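PDB 5ZI1: insecticidal crystal protein Cry7Cal from Bacillus thuringiensis, which is an insecticidal three-domain toxin active against the locust Locusta migratoria manilensis, probably acting through binding to receptors of the host. Local coordinates for residues Pro290-Trp295 / Thr322-Ser327; Lys475-Asn480 / Val509-Leu514; Pro308-Ala313 / Asn396-Ser401; Thr266-Trp271 / Ala362-Ala367; Asn61-Leu66 / Arg220-Met225. One frame throughout, in Å; residues are numbered along the deposited sequence.

Contact 1 (Pro290-Trp295 / Thr322-Ser327)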
# COMPACT_ATOMS: atom_id res chain seq x y z
N PRO A 290 -3.19 13.07 4.60
CA PRO A 290 -3.49 11.82 5.31
C PRO A 290 -4.70 11.99 6.23
O PRO A 290 -4.87 13.03 6.86
CB PRO A 290 -2.22 11.57 6.13
CG PRO A 290 -1.16 12.40 5.49
CD PRO A 290 -1.86 13.60 4.93
N GLY A 291 -5.53 10.96 6.30
CA GLY A 291 -6.58 10.93 7.29
C GLY A 291 -6.94 9.51 7.67
O GLY A 291 -6.32 8.55 7.22
N LEU A 292 -7.96 9.40 8.52
CA LEU A 292 -8.62 8.12 8.73
C LEU A 292 -9.04 7.52 7.40
O LEU A 292 -9.30 8.24 6.43
CB LEU A 292 -9.83 8.32 9.64
CG LEU A 292 -9.41 9.01 10.95
CD1 LEU A 292 -10.62 9.38 11.79
CD2 LEU A 292 -8.45 8.11 11.74
N PHE A 293 -9.07 6.20 7.32
CA PHE A 293 -9.35 5.59 6.02
C PHE A 293 -10.78 5.93 5.60
O PHE A 293 -11.69 6.00 6.43
CB PHE A 293 -9.12 4.08 6.11
CG PHE A 293 -9.29 3.38 4.80
CD1 PHE A 293 -8.20 3.18 3.97
CD2 PHE A 293 -10.56 2.96 4.37
CE1 PHE A 293 -8.36 2.54 2.71
CE2 PHE A 293 -10.73 2.33 3.13
CZ PHE A 293 -9.63 2.10 2.31
N GLN A 294 -10.99 6.18 4.29
CA GLN A 294 -12.26 6.72 3.81
C GLN A 294 -12.80 5.91 2.64
O GLN A 294 -12.06 5.58 1.70
CB GLN A 294 -12.13 8.18 3.36
CG GLN A 294 -11.77 9.16 4.44
CD GLN A 294 -11.67 10.59 3.92
OE1 GLN A 294 -12.65 11.32 3.93
NE2 GLN A 294 -10.50 10.98 3.46
N TRP A 295 -14.09 5.61 2.68
CA TRP A 295 -14.77 4.83 1.66
C TRP A 295 -15.57 5.77 0.78
O TRP A 295 -16.32 6.61 1.29
CB TRP A 295 -15.69 3.78 2.29
CG TRP A 295 -14.95 2.92 3.26
CD1 TRP A 295 -14.66 3.21 4.56
CD2 TRP A 295 -14.35 1.66 2.98
NE1 TRP A 295 -13.94 2.19 5.12
CE2 TRP A 295 -13.73 1.22 4.17
CE3 TRP A 295 -14.27 0.85 1.85
CZ2 TRP A 295 -13.05 0.01 4.26
CZ3 TRP A 295 -13.62 -0.35 1.93
CH2 TRP A 295 -13.01 -0.77 3.13
N THR A 322 -17.44 10.71 1.23
CA THR A 322 -16.87 9.51 1.82
C THR A 322 -17.47 9.31 3.21
O THR A 322 -18.01 10.25 3.82
CB THR A 322 -15.33 9.61 1.94
OG1 THR A 322 -15.00 10.65 2.87
CG2 THR A 322 -14.69 9.92 0.60
N GLN A 323 -17.35 8.07 3.70
CA GLN A 323 -17.61 7.72 5.09
C GLN A 323 -16.37 7.04 5.68
O GLN A 323 -15.69 6.27 4.99
CB GLN A 323 -18.80 6.78 5.20
CG GLN A 323 -20.12 7.43 4.80
CD GLN A 323 -21.25 6.43 4.63
OE1 GLN A 323 -21.17 5.29 5.10
NE2 GLN A 323 -22.32 6.86 3.97
N TYR A 324 -16.11 7.30 6.97
CA TYR A 324 -15.10 6.55 7.71
C TYR A 324 -15.58 5.12 7.94
O TYR A 324 -16.72 4.77 7.63
CB TYR A 324 -14.79 7.23 9.04
CG TYR A 324 -14.17 8.60 8.86
CD1 TYR A 324 -13.13 8.81 7.96
CD2 TYR A 324 -14.62 9.69 9.61
CE1 TYR A 324 -12.56 10.05 7.81
CE2 TYR A 324 -14.05 10.95 9.45
CZ TYR A 324 -13.03 11.12 8.55
OH TYR A 324 -12.46 12.36 8.40
N THR A 325 -14.71 4.28 8.47
CA THR A 325 -15.05 2.87 8.64
C THR A 325 -16.13 2.70 9.70
O THR A 325 -16.03 3.26 10.79
CB THR A 325 -13.81 2.07 9.04
OG1 THR A 325 -12.73 2.32 8.11
CG2 THR A 325 -14.15 0.60 9.05
N LYS A 326 -17.20 1.95 9.36
CA LYS A 326 -18.32 1.67 10.27
C LYS A 326 -18.89 2.94 10.91
O LYS A 326 -19.34 2.94 12.05
CB LYS A 326 -17.93 0.67 11.36
CG LYS A 326 -17.84 -0.77 10.87
CD LYS A 326 -18.19 -1.77 11.96
CE LYS A 326 -19.69 -2.07 12.03
NZ LYS A 326 -20.03 -2.94 13.21
N SER A 327 -18.84 4.04 10.18
CA SER A 327 -19.54 5.27 10.53
C SER A 327 -20.42 5.64 9.34
O SER A 327 -20.12 5.28 8.20
CB SER A 327 -18.55 6.39 10.86
OG SER A 327 -19.20 7.63 11.05

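Contact 2 (Lys475-Asn480 / Val509-Leu514)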
# COMPACT_ATOMS: atom_id res chain seq x y z
N LYS A 475 -8.04 2.88 10.65
CA LYS A 475 -9.36 2.28 10.50
C LYS A 475 -10.37 2.82 11.52
O LYS A 475 -11.55 2.47 11.44
CB LYS A 475 -9.30 0.76 10.60
CG LYS A 475 -8.51 0.06 9.48
CD LYS A 475 -9.14 0.31 8.10
CE LYS A 475 -10.53 -0.32 7.96
NZ LYS A 475 -10.52 -1.82 7.82
N ALA A 476 -9.93 3.65 12.47
CA ALA A 476 -10.83 4.40 13.34
C ALA A 476 -11.82 5.23 12.51
O ALA A 476 -11.70 5.36 11.29
CB ALA A 476 -10.04 5.34 14.25
N PHE A 477 -12.81 5.82 13.21
CA PHE A 477 -13.74 6.75 12.58
C PHE A 477 -13.76 8.12 13.25
O PHE A 477 -14.43 9.03 12.73
CB PHE A 477 -15.17 6.18 12.56
CG PHE A 477 -15.85 6.16 13.90
CD1 PHE A 477 -16.58 7.26 14.35
CD2 PHE A 477 -15.77 5.04 14.72
CE1 PHE A 477 -17.19 7.25 15.58
CE2 PHE A 477 -16.39 5.02 15.95
CZ PHE A 477 -17.10 6.13 16.38
N GLU A 478 -13.05 8.30 14.36
CA GLU A 478 -12.97 9.59 15.01
C GLU A 478 -11.69 9.65 15.85
O GLU A 478 -11.24 8.64 16.39
CB GLU A 478 -14.20 9.85 15.88
CG GLU A 478 -14.23 11.23 16.54
CD GLU A 478 -15.56 11.49 17.25
OE1 GLU A 478 -16.62 11.16 16.66
OE2 GLU A 478 -15.54 12.00 18.39
N THR A 479 -11.11 10.85 15.91
CA THR A 479 -9.96 11.14 16.75
C THR A 479 -10.27 12.39 17.56
O THR A 479 -11.21 13.13 17.26
CB THR A 479 -8.67 11.39 15.93
OG1 THR A 479 -8.79 12.63 15.23
CG2 THR A 479 -8.42 10.27 14.93
N ASN A 480 -9.46 12.62 18.60
CA ASN A 480 -9.65 13.79 19.44
C ASN A 480 -9.45 15.06 18.63
O ASN A 480 -8.75 15.08 17.62
CB ASN A 480 -8.69 13.75 20.62
CG ASN A 480 -9.26 14.43 21.85
OD1 ASN A 480 -10.12 15.29 21.74
ND2 ASN A 480 -8.78 14.03 23.03
N VAL A 509 -7.90 9.11 22.57
CA VAL A 509 -7.17 9.32 21.32
C VAL A 509 -8.08 9.11 20.12
O VAL A 509 -8.21 10.00 19.27
CB VAL A 509 -5.93 8.41 21.23
CG1 VAL A 509 -5.27 8.57 19.87
CG2 VAL A 509 -4.96 8.69 22.38
N PHE A 510 -8.70 7.93 20.01
CA PHE A 510 -9.55 7.69 18.86
C PHE A 510 -10.71 6.77 19.23
O PHE A 510 -10.73 6.16 20.30
CB PHE A 510 -8.75 7.12 17.67
CG PHE A 510 -8.23 5.70 17.86
CD1 PHE A 510 -9.09 4.61 17.89
CD2 PHE A 510 -6.87 5.46 17.92
CE1 PHE A 510 -8.61 3.32 18.03
CE2 PHE A 510 -6.39 4.17 18.04
CZ PHE A 510 -7.26 3.10 18.10
N ARG A 511 -11.68 6.69 18.31
CA ARG A 511 -12.76 5.71 18.40
C ARG A 511 -12.75 4.81 17.17
O ARG A 511 -12.49 5.26 16.06
CB ARG A 511 -14.14 6.33 18.44
CG ARG A 511 -14.18 7.74 18.88
CD ARG A 511 -15.54 8.03 19.36
NE ARG A 511 -15.69 9.41 19.82
CZ ARG A 511 -16.34 9.74 20.92
NH1 ARG A 511 -16.43 11.01 21.27
NH2 ARG A 511 -16.90 8.78 21.66
N MET A 512 -13.15 3.57 17.38
CA MET A 512 -13.14 2.55 16.34
C MET A 512 -14.28 1.60 16.62
O MET A 512 -14.55 1.28 17.79
CB MET A 512 -11.78 1.84 16.36
CG MET A 512 -11.62 0.71 15.38
SD MET A 512 -9.95 -0.00 15.57
CE MET A 512 -8.93 1.24 14.77
N ARG A 513 -14.99 1.17 15.57
CA ARG A 513 -16.04 0.17 15.70
C ARG A 513 -15.53 -1.17 15.20
O ARG A 513 -14.90 -1.24 14.14
CB ARG A 513 -17.31 0.56 14.92
CG ARG A 513 -18.00 1.80 15.46
CD ARG A 513 -19.52 1.83 15.15
NE ARG A 513 -20.15 2.87 15.95
CZ ARG A 513 -20.28 4.13 15.55
NH1 ARG A 513 -19.86 4.50 14.35
NH2 ARG A 513 -20.85 5.03 16.36
N LEU A 514 -15.80 -2.22 15.95
CA LEU A 514 -15.36 -3.56 15.60
C LEU A 514 -16.56 -4.43 15.28
O LEU A 514 -17.68 -4.16 15.72
CB LEU A 514 -14.52 -4.19 16.73
CG LEU A 514 -13.21 -3.54 17.19
CD1 LEU A 514 -12.21 -3.33 16.05
CD2 LEU A 514 -13.46 -2.23 17.89
O HOH W 1 -14.11 2.02 12.93

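Contact 3 (Pro308-Ala313 / Asn396-Ser401)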
# COMPACT_ATOMS: atom_id res chain seq x y z
N PRO A 308 -15.92 26.80 -28.91
CA PRO A 308 -14.88 27.68 -29.48
C PRO A 308 -14.75 27.47 -30.98
O PRO A 308 -14.33 28.36 -31.72
CB PRO A 308 -13.60 27.23 -28.76
CG PRO A 308 -13.88 25.84 -28.34
CD PRO A 308 -15.34 25.81 -27.99
N ASN A 309 -15.03 26.23 -31.40
CA ASN A 309 -15.07 25.80 -32.79
C ASN A 309 -15.67 24.39 -32.79
O ASN A 309 -16.83 24.21 -33.15
CB ASN A 309 -13.70 25.81 -33.46
CG ASN A 309 -12.57 25.49 -32.49
OD1 ASN A 309 -12.31 24.32 -32.20
ND2 ASN A 309 -11.83 26.52 -32.07
N ASP A 310 -14.90 23.41 -32.32
CA ASP A 310 -15.54 22.21 -31.82
C ASP A 310 -16.52 22.60 -30.71
O ASP A 310 -16.45 23.71 -30.16
CB ASP A 310 -14.53 21.24 -31.21
CG ASP A 310 -13.31 21.04 -32.09
OD1 ASP A 310 -13.45 20.73 -33.29
OD2 ASP A 310 -12.19 21.17 -31.54
N ARG A 311 -17.40 21.67 -30.37
CA ARG A 311 -18.32 21.87 -29.25
C ARG A 311 -18.24 20.64 -28.35
O ARG A 311 -18.16 19.52 -28.85
CB ARG A 311 -19.76 22.17 -29.74
CG ARG A 311 -20.91 21.65 -28.86
CD ARG A 311 -22.29 22.20 -29.35
NE ARG A 311 -22.46 23.62 -28.97
CZ ARG A 311 -23.33 24.08 -28.07
NH1 ARG A 311 -24.13 23.22 -27.45
NH2 ARG A 311 -23.39 25.38 -27.80
N PHE A 312 -18.21 20.85 -27.03
CA PHE A 312 -17.90 19.78 -26.09
C PHE A 312 -18.10 20.28 -24.67
O PHE A 312 -17.91 21.46 -24.38
CB PHE A 312 -16.46 19.29 -26.23
CG PHE A 312 -15.46 20.39 -26.15
CD1 PHE A 312 -14.96 20.80 -24.91
CD2 PHE A 312 -15.03 21.03 -27.30
CE1 PHE A 312 -14.04 21.83 -24.83
CE2 PHE A 312 -14.10 22.06 -27.23
CZ PHE A 312 -13.61 22.47 -25.98
N ALA A 313 -18.46 19.35 -23.79
CA ALA A 313 -18.63 19.69 -22.39
C ALA A 313 -17.28 19.68 -21.68
O ALA A 313 -16.34 18.99 -22.10
CB ALA A 313 -19.59 18.71 -21.72
N ASN A 396 -19.76 16.18 -27.33
CA ASN A 396 -18.38 16.20 -27.78
C ASN A 396 -18.35 15.86 -29.27
O ASN A 396 -18.65 14.72 -29.66
CB ASN A 396 -17.53 15.22 -26.96
CG ASN A 396 -16.14 15.05 -27.50
OD1 ASN A 396 -15.64 15.91 -28.24
ND2 ASN A 396 -15.50 13.94 -27.15
N ASN A 397 -18.01 16.83 -30.10
CA ASN A 397 -17.87 16.59 -31.53
C ASN A 397 -16.42 16.70 -31.98
O ASN A 397 -16.17 16.89 -33.18
CB ASN A 397 -18.77 17.53 -32.35
CG ASN A 397 -18.34 18.99 -32.28
OD1 ASN A 397 -17.25 19.35 -31.80
ND2 ASN A 397 -19.21 19.86 -32.78
N ILE A 398 -15.48 16.63 -31.04
CA ILE A 398 -14.07 16.57 -31.44
C ILE A 398 -13.80 15.21 -32.09
O ILE A 398 -14.26 14.19 -31.56
CB ILE A 398 -13.15 16.78 -30.23
CG1 ILE A 398 -13.49 18.08 -29.51
CG2 ILE A 398 -11.70 16.83 -30.66
CD1 ILE A 398 -13.01 18.10 -28.08
N PRO A 399 -13.13 15.16 -33.24
CA PRO A 399 -12.83 13.87 -33.86
C PRO A 399 -12.14 12.94 -32.88
O PRO A 399 -11.28 13.36 -32.09
CB PRO A 399 -11.92 14.24 -35.04
CG PRO A 399 -12.20 15.66 -35.33
CD PRO A 399 -12.60 16.29 -34.02
N SER A 400 -12.52 11.66 -32.95
CA SER A 400 -12.05 10.67 -31.98
C SER A 400 -10.54 10.57 -31.94
O SER A 400 -9.96 10.32 -30.88
CB SER A 400 -12.66 9.32 -32.30
OG SER A 400 -14.06 9.40 -32.16
N SER A 401 -9.89 10.75 -33.09
CA SER A 401 -8.44 10.68 -33.16
C SER A 401 -7.77 11.88 -32.51
O SER A 401 -6.54 11.89 -32.39
CB SER A 401 -7.97 10.55 -34.61
OG SER A 401 -8.12 11.77 -35.30
O HOH W 2 -18.50 22.44 -34.04
O HOH W 3 -15.38 19.01 -34.86

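Contact 4 (Thr266-Trp271 / Ala362-Ala367)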
# COMPACT_ATOMS: atom_id res chain seq x y z
N THR A 266 -1.16 22.06 -32.36
CA THR A 266 -1.28 23.31 -31.62
C THR A 266 -2.67 23.48 -31.02
O THR A 266 -2.82 24.14 -29.99
CB THR A 266 -0.94 24.51 -32.51
OG1 THR A 266 -2.10 24.87 -33.28
CG2 THR A 266 0.20 24.17 -33.45
N LYS A 267 -3.69 22.88 -31.64
CA LYS A 267 -5.05 23.02 -31.11
C LYS A 267 -5.34 22.00 -30.02
O LYS A 267 -6.13 22.26 -29.11
CB LYS A 267 -6.06 22.89 -32.25
CG LYS A 267 -7.46 23.22 -31.86
CD LYS A 267 -8.23 23.75 -33.07
CE LYS A 267 -9.66 23.26 -33.04
NZ LYS A 267 -10.42 23.57 -34.31
N TYR A 268 -4.73 20.82 -30.10
CA TYR A 268 -4.94 19.75 -29.13
C TYR A 268 -3.64 19.45 -28.39
O TYR A 268 -3.07 18.36 -28.52
CB TYR A 268 -5.47 18.52 -29.86
CG TYR A 268 -6.73 18.81 -30.66
CD1 TYR A 268 -7.93 19.08 -30.03
CD2 TYR A 268 -6.71 18.81 -32.06
CE1 TYR A 268 -9.07 19.35 -30.74
CE2 TYR A 268 -7.85 19.08 -32.79
CZ TYR A 268 -9.03 19.34 -32.12
OH TYR A 268 -10.19 19.61 -32.82
N PRO A 269 -3.12 20.40 -27.62
CA PRO A 269 -1.83 20.16 -26.94
C PRO A 269 -1.99 19.20 -25.77
O PRO A 269 -3.10 18.91 -25.30
CB PRO A 269 -1.40 21.55 -26.47
CG PRO A 269 -2.70 22.27 -26.24
CD PRO A 269 -3.71 21.69 -27.22
N ASP A 270 -0.86 18.66 -25.32
CA ASP A 270 -0.81 17.98 -24.03
C ASP A 270 -1.24 18.93 -22.91
O ASP A 270 -0.95 20.13 -22.93
CB ASP A 270 0.60 17.47 -23.74
CG ASP A 270 1.00 16.32 -24.65
OD1 ASP A 270 0.15 15.81 -25.39
OD2 ASP A 270 2.19 15.92 -24.60
N TRP A 271 -1.92 18.37 -21.91
CA TRP A 271 -2.40 19.21 -20.82
C TRP A 271 -1.27 19.79 -19.97
O TRP A 271 -1.50 20.79 -19.29
CB TRP A 271 -3.38 18.41 -19.94
CG TRP A 271 -2.74 17.27 -19.17
CD1 TRP A 271 -2.71 15.95 -19.53
CD2 TRP A 271 -2.03 17.35 -17.92
NE1 TRP A 271 -2.03 15.21 -18.59
CE2 TRP A 271 -1.60 16.05 -17.59
CE3 TRP A 271 -1.72 18.40 -17.05
CZ2 TRP A 271 -0.89 15.77 -16.42
CZ3 TRP A 271 -1.01 18.12 -15.88
CH2 TRP A 271 -0.60 16.82 -15.59
N ALA A 362 -10.17 15.17 -23.61
CA ALA A 362 -10.09 16.06 -24.76
C ALA A 362 -9.59 17.42 -24.26
O ALA A 362 -9.57 17.69 -23.05
CB ALA A 362 -11.44 16.20 -25.47
N ALA A 363 -9.20 18.26 -25.22
CA ALA A 363 -8.78 19.63 -24.95
C ALA A 363 -8.93 20.46 -26.22
O ALA A 363 -8.90 19.93 -27.33
CB ALA A 363 -7.33 19.69 -24.46
N ASN A 364 -9.04 21.76 -26.04
CA ASN A 364 -9.06 22.68 -27.16
C ASN A 364 -8.35 23.96 -26.76
O ASN A 364 -8.73 24.57 -25.75
CB ASN A 364 -10.48 22.99 -27.60
CG ASN A 364 -10.51 23.90 -28.79
OD1 ASN A 364 -10.50 25.13 -28.67
ND2 ASN A 364 -10.50 23.31 -29.97
N LYS A 365 -7.34 24.37 -27.53
CA LYS A 365 -6.62 25.61 -27.28
C LYS A 365 -6.81 26.53 -28.48
O LYS A 365 -6.27 26.26 -29.56
CB LYS A 365 -5.14 25.36 -27.00
CG LYS A 365 -4.41 26.59 -26.52
CD LYS A 365 -2.96 26.26 -26.19
CE LYS A 365 -2.27 27.39 -25.44
NZ LYS A 365 -1.97 28.56 -26.32
N SER A 366 -7.55 27.61 -28.28
CA SER A 366 -7.82 28.59 -29.33
C SER A 366 -7.69 30.00 -28.77
O SER A 366 -6.58 30.50 -28.59
CB SER A 366 -9.22 28.36 -29.91
OG SER A 366 -9.36 27.03 -30.38
N ALA A 367 -8.82 30.66 -28.50
CA ALA A 367 -8.75 31.92 -27.78
C ALA A 367 -8.49 31.68 -26.31
O ALA A 367 -7.90 32.53 -25.64
CB ALA A 367 -10.03 32.73 -27.97

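Contact 5 (Asn61-Leu66 / Arg220-Met225)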
# COMPACT_ATOMS: atom_id res chain seq x y z
N ASN A 61 14.17 -2.64 -15.80
CA ASN A 61 13.83 -1.76 -16.92
C ASN A 61 12.80 -0.72 -16.52
O ASN A 61 12.98 0.48 -16.78
CB ASN A 61 13.31 -2.57 -18.11
CG ASN A 61 14.42 -3.35 -18.81
OD1 ASN A 61 15.58 -2.93 -18.82
ND2 ASN A 61 14.06 -4.50 -19.37
N GLU A 62 11.72 -1.14 -15.85
CA GLU A 62 10.71 -0.19 -15.40
C GLU A 62 11.30 0.88 -14.48
O GLU A 62 11.03 2.08 -14.64
CB GLU A 62 9.57 -0.94 -14.70
CG GLU A 62 8.40 -0.06 -14.35
CD GLU A 62 7.77 0.56 -15.58
OE1 GLU A 62 7.69 -0.14 -16.62
OE2 GLU A 62 7.38 1.75 -15.52
N VAL A 63 12.12 0.48 -13.50
CA VAL A 63 12.62 1.47 -12.55
C VAL A 63 13.62 2.41 -13.22
O VAL A 63 13.58 3.63 -13.00
CB VAL A 63 13.23 0.81 -11.29
CG1 VAL A 63 13.64 1.88 -10.31
CG2 VAL A 63 12.22 -0.11 -10.64
N GLU A 64 14.52 1.88 -14.04
CA GLU A 64 15.35 2.75 -14.88
C GLU A 64 14.51 3.82 -15.58
O GLU A 64 14.85 5.01 -15.56
CB GLU A 64 16.11 1.93 -15.92
CG GLU A 64 17.24 1.09 -15.40
CD GLU A 64 17.67 0.05 -16.41
OE1 GLU A 64 18.84 -0.37 -16.36
OE2 GLU A 64 16.84 -0.33 -17.27
N ALA A 65 13.39 3.41 -16.20
CA ALA A 65 12.55 4.37 -16.92
C ALA A 65 11.93 5.39 -15.98
O ALA A 65 11.86 6.57 -16.31
CB ALA A 65 11.45 3.63 -17.70
N LEU A 66 11.47 4.94 -14.81
CA LEU A 66 10.78 5.83 -13.88
C LEU A 66 11.70 6.93 -13.37
O LEU A 66 11.27 8.09 -13.25
CB LEU A 66 10.24 5.03 -12.70
CG LEU A 66 9.08 4.07 -12.93
CD1 LEU A 66 8.74 3.43 -11.59
CD2 LEU A 66 7.88 4.79 -13.53
N ARG A 220 3.28 5.82 -7.43
CA ARG A 220 2.24 4.81 -7.58
C ARG A 220 2.85 3.43 -7.80
O ARG A 220 2.52 2.48 -7.09
CB ARG A 220 1.30 5.15 -8.73
CG ARG A 220 0.23 4.11 -8.91
CD ARG A 220 -0.76 4.51 -10.00
NE ARG A 220 -0.19 4.31 -11.33
CZ ARG A 220 0.23 5.29 -12.12
NH1 ARG A 220 0.13 6.56 -11.74
NH2 ARG A 220 0.73 4.99 -13.31
N GLU A 221 3.74 3.32 -8.78
CA GLU A 221 4.30 2.01 -9.11
C GLU A 221 5.22 1.48 -8.00
O GLU A 221 5.19 0.28 -7.69
CB GLU A 221 5.04 2.08 -10.44
CG GLU A 221 4.08 2.33 -11.66
CD GLU A 221 4.74 2.02 -12.98
OE1 GLU A 221 5.87 1.47 -12.96
OE2 GLU A 221 4.16 2.33 -14.05
N MET A 222 6.04 2.35 -7.38
CA MET A 222 6.98 1.88 -6.36
C MET A 222 6.30 1.59 -5.03
O MET A 222 6.84 0.82 -4.23
CB MET A 222 8.11 2.88 -6.13
CG MET A 222 8.92 3.14 -7.38
SD MET A 222 9.66 1.62 -8.00
CE MET A 222 11.02 1.46 -6.81
N THR A 223 5.15 2.22 -4.78
CA THR A 223 4.29 1.77 -3.69
C THR A 223 3.94 0.30 -3.87
O THR A 223 4.09 -0.51 -2.94
CB THR A 223 3.04 2.64 -3.65
OG1 THR A 223 3.43 3.98 -3.31
CG2 THR A 223 2.02 2.13 -2.63
N ILE A 224 3.52 -0.07 -5.10
CA ILE A 224 3.16 -1.44 -5.42
C ILE A 224 4.38 -2.35 -5.45
O ILE A 224 4.34 -3.48 -4.99
CB ILE A 224 2.41 -1.48 -6.77
CG1 ILE A 224 1.07 -0.76 -6.68
CG2 ILE A 224 2.25 -2.92 -7.25
CD1 ILE A 224 0.33 -0.71 -8.00
N MET A 225 5.46 -1.89 -6.06
CA MET A 225 6.63 -2.76 -6.22
C MET A 225 7.43 -2.89 -4.92
O MET A 225 7.93 -3.98 -4.61
CB MET A 225 7.53 -2.26 -7.34
CG MET A 225 7.03 -2.65 -8.74
SD MET A 225 8.22 -2.23 -10.04
CE MET A 225 7.71 -0.55 -10.39

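Contact 1 (Pro290-Trp295 / Thr322-Ser327)
Gln-294 and Tyr-324 both set CG anti to their own carbonyl carbon (chi1 -64° each), on the same face of the strand pair, while Trp-295 leaves by the other. The extended Gln-294 chain runs side by side with Tyr-324, CG lying 3.6 Å from Tyr-324 CE1. Its OE1 then takes a 2.7 Å hydrogen bond from Thr-322 OG1, which approaches from above the amide plane. Leu-292 puts CD1 over the centre of one face of the same tyrosine ring. On the Trp-295 side, NE1 donates in its ring plane to Thr-325 OG1 (3.2 Å), a nearly straight bond, while Phe-293 CE2 lies over the indole. Two backbone bonds, Trp-295 N to Gln-323 O and Gln-323 N to Trp-295 O, make the antiparallel hydrogen-bonded pair. This is the open end of the hairpin of strands 294-306 and 312-324 in the middle, beta-prism domain of the delta endotoxin. Strand 331-336 flanks it, with Phe-333 against Gln-294 and Thr-322, and Arg-431 of strand 430-437 packs on Trp-295.

Contact 2 (Lys475-Asn480 / Val509-Leu514)
Arg-511 is answered twice by the backbone opposite: its O accepts from Phe-477 N (2.9 Å) and its N donates to Glu-478 O (2.8 Å). Further along, Asn-480 N donates to Val-509 O at 3.0 Å. The side chains of Glu-478 and Arg-511 lie alongside each other in a salt bridge in which OE2 receives both donors, a weak bond from NE at 3.0 Å and, from above the carboxylate plane, one from NH1 at 3.2 Å. Arg-513 lays its guanidinium almost flat on Phe-477, planes 10° apart, in an off-centre cation-pi stack, while its NH1 bonds Lys-326 O. One water donates to Lys-475 O, ahead of strand 478-479, and accepts from Arg-513 N. Lys-475 NZ is held by Glu-248 (salt bridge), Arg-458 O and Asn-461 OD1. Ala-476 CB sits 3.8 Å from Phe-510 CD1. With Phe-477 and Glu-478 both facing Arg-511, this is a classic beta bulge, here on the outer strand of a sheet in the C-terminal beta-sandwich domain of delta endotoxins.

Contact 3 (Pro308-Ala313 / Asn396-Ser401)
Ile-398 CD1 approaches the Phe-312 ring obliquely, 3.6 Å from CD2, while Asp-310 CB lies in the ring plane at its edge. Ile-398 CG1 meets that same Asp-310 CB at 3.7 Å, the two side chains crossing at about a right angle. The second flat group is the amide of Asn-397. Its CG is held between the backbone N and the carbonyl carbon (chi1 68°), and OD1 accepts a nearly straight bond from Arg-311 N at 2.7 Å, the donor tilted out of the amide plane. Asn-397 N returns a 3.0 Å bond to Arg-311 O, so one asparagine engages both polar backbone atoms of Arg-311. A water bridges Asn-397 ND2 to Asn-309 O, and a second donates to both Asp-310 OD1 and Asn-397 O. Just before, Asn-396 OD1 accepts from Ile-398 N at 2.9 Å, an Asx turn. The Asp-310 carboxylate also reaches Tyr-268 OH. In the middle, beta-prism domain, the contact brings the turn between strands 294-306 and 312-324 against the loop leading into strand 404-407, with Phe-312 also packing on Asn-364 of strand 352-365 and Ala-372 of strand 369-382.

Contact 4 (Thr266-Trp271 / Ala362-Ala367)
Lys-267 and Asn-364 meet at the distal tip of the middle domain, the beta prism of delta endotoxins, where a loop lies against the end of strand 352-365. From CB of Lys-267, CG is thrown anti to the backbone N (chi1 -171°). There it stands over the centre of one face of the neighbouring Tyr-268 ring and 3.6 Å from Asn-364 ND2. CD continues past the same amide nitrogen at 3.9 Å, and CE comes to 3.2 Å from ND2, the nearest approach of the lysine chain to this amide. The tip, NZ, has a weak hydrogen bond to Asn-309 OD1, an oxygen that Asn-364 ND2 also reaches weakly, so lysine and asparagine converge on one acceptor in the adjoining turn. The backbone secures the loop: Lys-365 N donates to Lys-267 O at 2.9 Å, in the carbonyl plane. Tyr-268 turns its ring edge to the strand, with Ala-363 O in the ring plane 3.0 Å from CD1. Pro-269 and Lys-365 cross at about a right angle, Pro-269 CD lying 3.9 Å from Lys-365 CB. The Asn-364 amide has a further partner on its oxygen, for just past the strand end Ser-366 OG donates to Asn-364 OD1 at 2.8 Å.

Contact 5 (Asn61-Leu66 / Arg220-Met225)
Glu-62 and Leu-66 of one helix face Glu-221, Met-222 and Met-225 of another in the N-terminal helical bundle, the domain that in delta endotoxins is associated with pore formation. The segments run roughly antiparallel (147° between directions) with axes 11.5 Å apart, a gap spanned by long side chains. The packed part is apolar. Met-222, bent at chi2 and chi3, holds SD 4.1 Å from both Val-63 CG2 and Leu-66 CD1, and Met-225 CE lies 4.3 Å from Leu-66 CD1. Thr-142 of helix 141-165 touches Val-63 and both methionines. The other flank is partly exposed and acidic: Glu-62 OE2 and Glu-221 OE1 are 3.0 Å apart, two acceptors, not hydrogen-bonded, like charges brought close. Their side chains cross at about a right angle, with carboxylates turned 47° to each other. Such proximity may favour protonation of the pair, raising the apparent pKa. Carbon also lines this flank, for Glu-221 OE1 rests 3.3 Å from Glu-62 CG and 3.7 Å from Leu-66 CD1.

From the N terminus, contact 5 comes first, closing a long, mostly helical loop of the N-terminal bundle before the others open. Contact 4 then starts at 266 and closes at 362, and contact 1 is nested inside that loop. Contact 3 opens within contact 1, at the turn of its hairpin, and closes at 396, so it crosses both contact 1 and contact 4. Contact 2 follows in series, in the C-terminal domain. Contacts 3 and 4 touch at the far tip of the beta prism, with centres about 11 Å apart, while contact 1 lies at the prism's other end and meets contact 2 through Lys-326 and Arg-513, joining middle and C-terminal domains.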